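Local coordinates for uncharacterized protein (Ruminococcus gnavus, PDB 4QAN) that is of unknown function but has a cystatin-like fold, is a divergent member of the NTF2-like superfamily and binds magnesium ions, at residues A133-A138 / E175-E180; T107-I112 / P184-M189. All coordinates share one frame; numbering follows the deposited sequence.

Followed from the N terminus, the chain runs down helix 87-108 into 107-112, the first half of contact 2. It then makes strand 116-122 and helix 126-135, whose end, 133-138, enters contact 1. Three antiparallel strands come next, 140-150, 153-164 and 167-172, before 175-180 closes the inner loop of contact 1 over 36 residues, most of them strand. A few residues on, 184-189 closes the outer loop by meeting 107-112, so the two closures nest and do not cross. Their centres lie about 23 Å apart. Contact 1 ties the end of helix 126-135, and contact 2 that of helix 87-108, to the segment linking strands 167-172 and 187-188.

Contact 1 (A133-A138 / E175-E180)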
ATOM      1  N   ALA A 133      14.813 -12.503   7.583  1.00 62.54           N
ATOM      2  CA  ALA A 133      15.332 -11.368   8.358  1.00 60.80           C
ATOM      3  C   ALA A 133      16.259 -10.501   7.521  1.00 60.05           C
ATOM      4  O   ALA A 133      16.333  -9.296   7.715  1.00 61.28           O
ATOM      5  CB  ALA A 133      16.050 -11.854   9.601  1.00 61.23           C
ATOM      6  N   GLU A 134      16.955 -11.127   6.584  1.00 61.60           N
ATOM      7  CA  GLU A 134      17.829 -10.422   5.658  1.00 62.55           C
ATOM      8  C   GLU A 134      17.007  -9.654   4.609  1.00 56.96           C
ATOM      9  O   GLU A 134      17.328  -8.513   4.284  1.00 56.10           O
ATOM     10  CB  GLU A 134      18.772 -11.426   4.991  1.00 66.51           C
ATOM     11  CG  GLU A 134      20.065 -10.838   4.472  1.00 73.90           C
ATOM     12  CD  GLU A 134      20.898 -11.858   3.713  1.00 84.90           C
ATOM     13  OE1 GLU A 134      20.695 -13.078   3.915  1.00 83.11           O
ATOM     14  OE2 GLU A 134      21.756 -11.439   2.907  1.00 91.38           O
ATOM     15  N   CYS A 135      15.955 -10.288   4.087  1.00 55.34           N
ATOM     16  CA  CYS A 135      14.965  -9.612   3.234  1.00 55.45           C
ATOM     17  C   CYS A 135      14.408  -8.340   3.895  1.00 50.72           C
ATOM     18  O   CYS A 135      14.301  -7.281   3.274  1.00 44.14           O
ATOM     19  CB  CYS A 135      13.782 -10.550   2.915  1.00 57.27           C
ATOM     20  SG  CYS A 135      14.088 -11.868   1.710  1.00 66.13           S
ATOM     21  N   LEU A 136      14.055  -8.463   5.169  1.00 49.83           N
ATOM     22  CA  LEU A 136      13.391  -7.387   5.885  1.00 46.16           C
ATOM     23  C   LEU A 136      14.364  -6.411   6.544  1.00 46.76           C
ATOM     24  O   LEU A 136      13.934  -5.390   7.094  1.00 44.77           O
ATOM     25  CB  LEU A 136      12.450  -7.987   6.927  1.00 46.86           C
ATOM     26  CG  LEU A 136      11.326  -8.881   6.383  1.00 46.03           C
ATOM     27  CD1 LEU A 136      10.560  -9.532   7.521  1.00 46.59           C
ATOM     28  CD2 LEU A 136      10.373  -8.087   5.519  1.00 45.10           C
ATOM     29  N   ALA A 137      15.664  -6.711   6.463  1.00 48.02           N
ATOM     30  CA  ALA A 137      16.705  -5.993   7.213  1.00 49.42           C
ATOM     31  C   ALA A 137      16.350  -5.929   8.705  1.00 52.01           C
ATOM     32  O   ALA A 137      16.496  -4.893   9.360  1.00 50.88           O
ATOM     33  CB  ALA A 137      16.923  -4.602   6.646  1.00 46.24           C
ATOM     34  N   ALA A 138      15.890  -7.063   9.228  1.00 54.75           N
ATOM     35  CA  ALA A 138      15.351  -7.142  10.579  1.00 57.17           C
ATOM     36  C   ALA A 138      16.368  -7.724  11.545  1.00 61.05           C
ATOM     37  O   ALA A 138      17.245  -8.489  11.154  1.00 63.86           O
ATOM     38  CB  ALA A 138      14.095  -7.993  10.578  1.00 55.38           C
ATOM     39  N   GLU A 175       2.144 -17.364   6.518  1.00 48.53           N
ATOM     40  CA  GLU A 175       3.532 -17.829   6.427  1.00 50.33           C
ATOM     41  C   GLU A 175       4.316 -17.083   5.355  1.00 46.55           C
ATOM     42  O   GLU A 175       3.780 -16.769   4.306  1.00 45.61           O
ATOM     43  CB  GLU A 175       3.511 -19.312   6.078  1.00 54.06           C
ATOM     44  CG  GLU A 175       4.694 -20.112   6.559  1.00 60.42           C
ATOM     45  CD  GLU A 175       4.468 -21.595   6.325  1.00 65.06           C
ATOM     46  OE1 GLU A 175       4.279 -21.974   5.148  1.00 66.01           O
ATOM     47  OE2 GLU A 175       4.461 -22.366   7.311  1.00 66.67           O
ATOM     48  N   GLY A 176       5.587 -16.807   5.623  1.00 46.65           N
ATOM     49  CA  GLY A 176       6.468 -16.164   4.654  1.00 44.51           C
ATOM     50  C   GLY A 176       6.350 -14.650   4.650  1.00 46.85           C
ATOM     51  O   GLY A 176       6.011 -14.033   5.666  1.00 47.01           O
ATOM     52  N   LEU A 177       6.639 -14.054   3.495  1.00 45.08           N
ATOM     53  CA  LEU A 177       6.585 -12.621   3.329  1.00 44.55           C
ATOM     54  C   LEU A 177       5.169 -12.178   3.017  1.00 43.98           C
ATOM     55  O   LEU A 177       4.417 -12.886   2.333  1.00 44.97           O
ATOM     56  CB  LEU A 177       7.501 -12.169   2.179  1.00 46.76           C
ATOM     57  CG  LEU A 177       9.018 -12.299   2.327  1.00 53.52           C
ATOM     58  CD1 LEU A 177       9.697 -11.682   1.114  1.00 55.22           C
ATOM     59  CD2 LEU A 177       9.539 -11.648   3.607  1.00 55.64           C
ATOM     60  N   LEU A 178       4.835 -10.982   3.492  1.00 41.46           N
ATOM     61  CA  LEU A 178       3.567 -10.319   3.179  1.00 40.32           C
ATOM     62  C   LEU A 178       3.202 -10.377   1.686  1.00 42.98           C
ATOM     63  O   LEU A 178       2.032 -10.511   1.343  1.00 39.35           O
ATOM     64  CB  LEU A 178       3.621  -8.864   3.633  1.00 37.81           C
ATOM     65  CG  LEU A 178       2.362  -8.014   3.450  1.00 38.54           C
ATOM     66  CD1 LEU A 178       1.198  -8.586   4.245  1.00 37.44           C
ATOM     67  CD2 LEU A 178       2.632  -6.564   3.844  1.00 36.70           C
ATOM     68  N   TYR A 179       4.186 -10.294   0.797  1.00 43.43           N
ATOM     69  CA  TYR A 179       3.871 -10.155  -0.624  1.00 44.20           C
ATOM     70  C   TYR A 179       3.773 -11.476  -1.371  1.00 48.01           C
ATOM     71  O   TYR A 179       3.531 -11.478  -2.580  1.00 52.81           O
ATOM     72  CB  TYR A 179       4.875  -9.230  -1.315  1.00 47.77           C
ATOM     73  CG  TYR A 179       5.326  -8.089  -0.438  1.00 49.24           C
ATOM     74  CD1 TYR A 179       4.471  -7.050  -0.111  1.00 52.61           C
ATOM     75  CD2 TYR A 179       6.601  -8.075   0.087  1.00 56.42           C
ATOM     76  CE1 TYR A 179       4.889  -6.018   0.708  1.00 56.07           C
ATOM     77  CE2 TYR A 179       7.026  -7.058   0.906  1.00 63.48           C
ATOM     78  CZ  TYR A 179       6.174  -6.035   1.214  1.00 59.32           C
ATOM     79  OH  TYR A 179       6.640  -5.049   2.040  1.00 62.70           O
ATOM     80  N   GLU A 180       3.958 -12.600  -0.684  1.00 47.69           N
ATOM     81  CA  GLU A 180       3.831 -13.885  -1.358  1.00 52.11           C
ATOM     82  C   GLU A 180       2.369 -14.160  -1.677  1.00 54.16           C
ATOM     83  O   GLU A 180       1.476 -13.735  -0.947  1.00 51.14           O
ATOM     84  CB  GLU A 180       4.415 -15.013  -0.525  1.00 54.28           C
ATOM     85  CG  GLU A 180       5.924 -14.952  -0.401  1.00 60.34           C
ATOM     86  CD  GLU A 180       6.485 -16.091   0.418  1.00 62.30           C
ATOM     87  OE1 GLU A 180       5.923 -17.208   0.332  1.00 61.56           O
ATOM     88  OE2 GLU A 180       7.487 -15.868   1.136  1.00 61.13           O
TER
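Leu-177 is the centre of this small, buried, wholly apolar contact, offering one methyl each to Cys-135 and Leu-136, two successive residues. It slides past Leu-136 in the opposite direction, Leu-136 CD2 to Leu-177 CD2 at 4.1 Å, while Cys-135 SG lies 4.4 Å from Leu-177 CD1. With CG beside the backbone N and anti to the carbonyl carbon (chi1 -68°), Leu-177 sends both methyls toward the helix end.

Polar bonds act within each segment. Leu-177 N gives a nearly straight hydrogen bond (177°) to Glu-180 OE2, 3.1 Å away, reaching the carboxylate from above its plane. Glu-180 N returns to Leu-177 O, closing a type I turn over Leu-177 to Glu-180. Since OE2 also makes a salt bridge with Arg-128 of helix 126-135, the glutamate links the turn to that helix, and the arginine would probably ease the repulsion between Glu-180 and the nearby acid Glu-67.

On the other segment, Ala-138 N bonds Ala-133 O at 2.7 Å, while the bond from Ala-137 N to Glu-134 O is weak. With Ala-137 at positive phi, this is a Schellman motif, the classic C-terminal helix end, here packed on a turn of the loop after strand 167-172.

Contact 2 (T107-I112 / P184-M189); sequences TEIPEI and PACVQM
Glu-108 is the first residue of 107-112 to meet the other segment, at the very end of helix 87-108. Glu-108 CA lies 6.8 Å from Ala-185 CA, the shortest such spacing between the two segments. The CB of Glu-108 points toward the loop and meets the methyl of Ala-185, CB to CB at 4.2 Å. Beyond CB the chain folds over: chi1 of -68° sets CG beside the backbone N, and the chain bends again at chi2 (-59°). CB is thus the atom of this exposed side chain that meets Ala-185. The Glu-108 carbonyl takes part as well, for Glu-108 O is 3.6 Å from Cys-186 SG, the nearest approach between the segments.

Ile-109 follows, the first residue to leave helical geometry. From its side chain the CG1 branch does the work: Ile-109 CG1 comes to 4.1 Å from Cys-186 SG, an apolar touch. The sulfur thus bridges the end of the helix and the residue after it, with the Glu-108 carbonyl and Ile-109 CG1 as its two neighbours. Cys-186 puts it there with chi1 of 70°, SG lying between its own N and carbonyl carbon.

The seam is partly buried. Ile-109 also packs on Leu-157 of strand 153-164 and Cys-150 of strand 140-150, while Ala-185 reaches back to Glu-104 and Leu-105 of helix 87-108. Just beyond Cys-186, backbone bonding of Val-187 with Arg-156 joins short strand 187-188 to strand 153-164 in antiparallel fashion, placing the contact where the helix end meets the edge of the five-stranded sheet; a long helix ending against an antiparallel sheet is consistent with the cystatin-like fold.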
ATOM      1  N   THR A 107     -12.679 -14.320   7.244  1.00 53.42           N
ATOM      2  CA  THR A 107     -13.597 -15.096   6.419  1.00 55.26           C
ATOM      3  C   THR A 107     -13.316 -16.585   6.572  1.00 55.51           C
ATOM      4  O   THR A 107     -14.228 -17.364   6.802  1.00 56.96           O
ATOM      5  CB  THR A 107     -13.468 -14.707   4.930  1.00 56.94           C
ATOM      6  OG1 THR A 107     -14.044 -13.418   4.731  1.00 60.19           O
ATOM      7  CG2 THR A 107     -14.181 -15.707   4.014  1.00 62.96           C
ATOM      8  N   GLU A 108     -12.051 -16.971   6.446  1.00 58.03           N
ATOM      9  CA  GLU A 108     -11.677 -18.393   6.380  1.00 60.92           C
ATOM     10  C   GLU A 108     -11.707 -19.128   7.721  1.00 61.04           C
ATOM     11  O   GLU A 108     -11.507 -20.337   7.759  1.00 68.82           O
ATOM     12  CB  GLU A 108     -10.295 -18.549   5.736  1.00 59.49           C
ATOM     13  CG  GLU A 108     -10.272 -18.185   4.264  1.00 61.47           C
ATOM     14  CD  GLU A 108     -11.232 -19.021   3.440  1.00 67.15           C
ATOM     15  OE1 GLU A 108     -11.218 -20.261   3.581  1.00 75.75           O
ATOM     16  OE2 GLU A 108     -12.002 -18.437   2.648  1.00 71.32           O
ATOM     17  N   ILE A 109     -11.929 -18.398   8.807  1.00 59.96           N
ATOM     18  CA  ILE A 109     -12.129 -18.988  10.122  1.00 61.89           C
ATOM     19  C   ILE A 109     -13.524 -18.602  10.589  1.00 64.94           C
ATOM     20  O   ILE A 109     -13.739 -17.471  11.036  1.00 60.67           O
ATOM     21  CB  ILE A 109     -11.110 -18.479  11.146  1.00 60.65           C
ATOM     22  CG1 ILE A 109      -9.692 -18.710  10.631  1.00 65.33           C
ATOM     23  CG2 ILE A 109     -11.324 -19.170  12.488  1.00 64.02           C
ATOM     24  CD1 ILE A 109      -8.624 -17.985  11.427  1.00 69.05           C
ATOM     25  N   PRO A 110     -14.484 -19.538  10.477  1.00 69.52           N
ATOM     26  CA  PRO A 110     -15.850 -19.217  10.876  1.00 72.62           C
ATOM     27  C   PRO A 110     -15.939 -19.054  12.397  1.00 76.26           C
ATOM     28  O   PRO A 110     -15.273 -19.800  13.137  1.00 76.67           O
ATOM     29  CB  PRO A 110     -16.647 -20.436  10.395  1.00 76.28           C
ATOM     30  CG  PRO A 110     -15.670 -21.568  10.454  1.00 73.99           C
ATOM     31  CD  PRO A 110     -14.320 -20.970  10.152  1.00 71.33           C
ATOM     32  N   GLU A 111     -16.741 -18.085  12.850  1.00 74.78           N
ATOM     33  CA  GLU A 111     -16.874 -17.780  14.278  1.00 75.09           C
ATOM     34  C   GLU A 111     -15.505 -17.458  14.868  1.00 71.99           C
ATOM     35  O   GLU A 111     -15.109 -18.025  15.885  1.00 71.86           O
ATOM     36  CB  GLU A 111     -17.501 -18.953  15.043  1.00 79.00           C
ATOM     37  CG  GLU A 111     -18.819 -19.463  14.486  1.00 84.84           C
ATOM     38  CD  GLU A 111     -19.381 -20.613  15.312  1.00 95.66           C
ATOM     39  OE1 GLU A 111     -18.689 -21.647  15.462  1.00 90.17           O
ATOM     40  OE2 GLU A 111     -20.517 -20.483  15.816  1.00105.08           O
ATOM     41  N   ILE A 112     -14.773 -16.563  14.203  1.00 71.09           N
ATOM     42  CA  ILE A 112     -13.472 -16.109  14.703  1.00 65.37           C
ATOM     43  C   ILE A 112     -13.662 -15.333  16.017  1.00 64.71           C
ATOM     44  O   ILE A 112     -12.754 -15.255  16.832  1.00 63.51           O
ATOM     45  CB  ILE A 112     -12.673 -15.309  13.631  1.00 64.39           C
ATOM     46  CG1 ILE A 112     -11.297 -14.909  14.169  1.00 62.86           C
ATOM     47  CG2 ILE A 112     -13.426 -14.068  13.144  1.00 61.81           C
ATOM     48  CD1 ILE A 112     -10.262 -14.708  13.090  1.00 63.45           C
ATOM     49  N   PRO A 184      -2.322 -20.079   2.153  1.00 61.13           N
ATOM     50  CA  PRO A 184      -3.584 -20.237   2.872  1.00 61.50           C
ATOM     51  C   PRO A 184      -3.592 -19.496   4.200  1.00 56.67           C
ATOM     52  O   PRO A 184      -2.587 -19.480   4.913  1.00 51.36           O
ATOM     53  CB  PRO A 184      -3.676 -21.751   3.115  1.00 67.71           C
ATOM     54  CG  PRO A 184      -2.607 -22.371   2.282  1.00 70.37           C
ATOM     55  CD  PRO A 184      -1.549 -21.327   2.124  1.00 65.76           C
ATOM     56  N   ALA A 185      -4.728 -18.891   4.521  1.00 55.21           N
ATOM     57  CA  ALA A 185      -4.905 -18.206   5.798  1.00 52.61           C
ATOM     58  C   ALA A 185      -4.777 -19.150   6.982  1.00 55.81           C
ATOM     59  O   ALA A 185      -4.238 -18.766   8.021  1.00 58.46           O
ATOM     60  CB  ALA A 185      -6.254 -17.517   5.832  1.00 54.04           C
ATOM     61  N   CYS A 186      -5.263 -20.383   6.816  1.00 59.04           N
ATOM     62  CA  CYS A 186      -5.302 -21.362   7.892  1.00 61.27           C
ATOM     63  C   CYS A 186      -5.387 -22.807   7.388  1.00 63.81           C
ATOM     64  O   CYS A 186      -5.624 -23.056   6.215  1.00 61.53           O
ATOM     65  CB  CYS A 186      -6.521 -21.092   8.778  1.00 66.18           C
ATOM     66  SG  CYS A 186      -8.114 -21.463   8.004  1.00 68.73           S
ATOM     67  N   VAL A 187      -5.181 -23.759   8.290  1.00 65.25           N
ATOM     68  CA  VAL A 187      -5.564 -25.149   8.032  1.00 69.89           C
ATOM     69  C   VAL A 187      -6.241 -25.698   9.279  1.00 70.24           C
ATOM     70  O   VAL A 187      -5.869 -25.350  10.405  1.00 65.42           O
ATOM     71  CB  VAL A 187      -4.377 -26.059   7.606  1.00 75.24           C
ATOM     72  CG1 VAL A 187      -3.541 -25.397   6.509  1.00 74.95           C
ATOM     73  CG2 VAL A 187      -3.506 -26.434   8.795  1.00 77.25           C
ATOM     74  N   GLN A 188      -7.247 -26.541   9.069  1.00 73.16           N
ATOM     75  CA  GLN A 188      -7.983 -27.147  10.166  1.00 72.57           C
ATOM     76  C   GLN A 188      -7.248 -28.394  10.645  1.00 72.49           C
ATOM     77  O   GLN A 188      -6.778 -29.187   9.833  1.00 68.34           O
ATOM     78  CB  GLN A 188      -9.410 -27.493   9.741  1.00 74.21           C
ATOM     79  CG  GLN A 188     -10.341 -27.703  10.925  1.00 77.35           C
ATOM     80  CD  GLN A 188     -11.724 -28.179  10.526  1.00 80.39           C
ATOM     81  OE1 GLN A 188     -12.259 -27.774   9.496  1.00 82.08           O
ATOM     82  NE2 GLN A 188     -12.316 -29.035  11.353  1.00 82.01           N
HETATM   83  N   MSE A 189      -7.147 -28.553  11.962  1.00 71.93           N
HETATM   84  CA  MSE A 189      -6.455 -29.697  12.541  1.00 79.21           C
HETATM   85  C   MSE A 189      -7.404 -30.852  12.737  1.00 83.09           C
HETATM   86  O   MSE A 189      -8.542 -30.660  13.177  1.00 85.73           O
HETATM   87  CB  MSE A 189      -5.834 -29.332  13.889  1.00 78.65           C
HETATM   88  CG  MSE A 189      -4.809 -28.207  13.785  1.00 75.32           C
HETATM   89 SE   MSE A 189      -3.178 -28.719  12.794  0.75 74.04          SE
HETATM   90  CE  MSE A 189      -3.089 -30.693  12.842  1.00 83.51           C
TER